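Local coordinates for protein transcriptional regulator Tm0710 (Thermotoga maritima, PDB 2A61) that probably binds DNA as a two-fold symmetric MarR-family dimer through winged helix-turn-helix domains to control transcription, at the interface of chains A and B. Numbering follows the deposited sequence. Chains: chain A/B, transcriptional regulator Tm0710.

The interface of chains A and B. Residues chain A 111, 114-115, 118; chain B 137-138, 140-141.
B:Asn141, the last residue of helix 121-141, meets A:Asp118, one residue short of the end of helix 95-119, in the dimer interface typical of MarR regulators, where helices near the C-terminus of one subunit pack on those of its mate. The amide nitrogen ND2 of B:Asn141 donates to the carboxylate oxygen OD2 of A:Asp118 at 2.8 Å. The bond is nearly straight, 172° at the hydrogen; the acceptor lies in the amide plane, and the donor comes nearly along the C-O axis of the carboxylate. The same nitrogen also donates to the backbone oxygen O of B:Val137, one turn back, at 2.9 Å. Asparagine suits this place because one NH2 group can serve both acceptors, its own helix fixing the rotation of the amide that reaches across. With CG beside the backbone N (chi1 -74°), the amide can turn back to that carbonyl. An aspartate in its place would probably lose both bonds and set a second carboxylate against A:Asp118.

A:Asp118 also forms a salt bridge with B:Arg140, whose guanidinium NH1 stands 3.1 Å from OD2; the hydrogen bond within it is weak, bent to 128°, so the attraction is likely to be mainly electrostatic.

Beside this polar cluster, A:Ile115 supplies a branched, apolar side chain that packs against B:Asn141 and B:Val137, among others. Its CD1 lies 3.4 Å from CB of B:Asn141, while its CG2 and CG1 of B:Val137 are pressed close, 3.4 Å apart. Beta-branched residues on both sides give short, stiff surfaces that mesh between closely packed helices. Farther along, the side chains of A:Phe111 and the flexible B:Met138 cross at about a right angle, and the methylene CG of B:Met138 meets the outer rim of the ring, 3.5 Å from CZ of A:Phe111.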
# COMPACT_ATOMS: atom_id res chain seq x y z
N PHE A 111 -13.08 -2.12 -12.18
CA PHE A 111 -12.34 -3.38 -12.12
C PHE A 111 -13.17 -4.44 -11.33
O PHE A 111 -13.38 -5.55 -11.80
CB PHE A 111 -11.00 -3.11 -11.44
CG PHE A 111 -10.07 -4.29 -11.38
CD1 PHE A 111 -9.84 -5.09 -12.50
CD2 PHE A 111 -9.36 -4.56 -10.21
CE1 PHE A 111 -8.99 -6.14 -12.43
CE2 PHE A 111 -8.49 -5.65 -10.15
CZ PHE A 111 -8.31 -6.42 -11.25
N LYS A 114 -16.29 -5.76 -13.13
CA LYS A 114 -16.02 -6.85 -14.09
C LYS A 114 -15.87 -8.21 -13.39
O LYS A 114 -16.35 -9.24 -13.90
CB LYS A 114 -14.78 -6.55 -14.94
CG LYS A 114 -14.95 -5.41 -15.93
CD LYS A 114 -13.79 -5.31 -16.95
CE LYS A 114 -13.72 -3.91 -17.60
NZ LYS A 114 -15.07 -3.48 -18.15
N ILE A 115 -15.21 -8.20 -12.23
CA ILE A 115 -14.99 -9.40 -11.43
C ILE A 115 -16.32 -9.96 -10.95
O ILE A 115 -16.63 -11.15 -11.15
CB ILE A 115 -14.07 -9.12 -10.18
CG1 ILE A 115 -12.79 -8.37 -10.57
CG2 ILE A 115 -13.76 -10.41 -9.41
CD1 ILE A 115 -12.26 -8.66 -11.95
N ASP A 118 -18.30 -11.52 -13.76
CA ASP A 118 -17.81 -12.88 -14.08
C ASP A 118 -18.26 -13.94 -13.07
O ASP A 118 -18.65 -15.06 -13.45
CB ASP A 118 -16.29 -12.86 -14.19
CG ASP A 118 -15.81 -12.29 -15.51
OD1 ASP A 118 -16.63 -12.12 -16.43
OD2 ASP A 118 -14.61 -12.02 -15.62
N VAL B 137 -10.54 -15.08 -10.65
CA VAL B 137 -11.35 -14.20 -11.54
C VAL B 137 -10.68 -12.82 -11.67
O VAL B 137 -10.58 -12.27 -12.75
CB VAL B 137 -12.83 -14.12 -11.04
CG1 VAL B 137 -13.64 -12.96 -11.69
CG2 VAL B 137 -13.56 -15.52 -11.29
N MET B 138 -10.13 -12.30 -10.58
CA MET B 138 -9.45 -11.00 -10.62
C MET B 138 -8.21 -11.07 -11.55
O MET B 138 -7.99 -10.18 -12.35
CB MET B 138 -9.06 -10.59 -9.21
CG MET B 138 -8.44 -9.22 -9.08
SD MET B 138 -8.16 -8.75 -7.35
CE MET B 138 -9.84 -8.47 -6.83
N ARG B 140 -7.58 -13.00 -14.00
CA ARG B 140 -8.02 -13.11 -15.39
C ARG B 140 -8.42 -11.76 -16.01
O ARG B 140 -8.18 -11.51 -17.20
CB ARG B 140 -9.16 -14.12 -15.53
CG ARG B 140 -9.45 -14.48 -16.97
CD ARG B 140 -10.47 -15.59 -17.12
NE ARG B 140 -11.79 -15.10 -16.78
CZ ARG B 140 -12.45 -15.48 -15.69
NH1 ARG B 140 -13.64 -14.97 -15.43
NH2 ARG B 140 -11.91 -16.37 -14.87
N ASN B 141 -9.00 -10.89 -15.19
CA ASN B 141 -9.37 -9.55 -15.60
C ASN B 141 -8.26 -8.51 -15.47
O ASN B 141 -8.46 -7.37 -15.91
CB ASN B 141 -10.61 -9.09 -14.85
CG ASN B 141 -11.87 -9.76 -15.34
OD1 ASN B 141 -12.48 -9.31 -16.31
ND2 ASN B 141 -12.27 -10.84 -14.66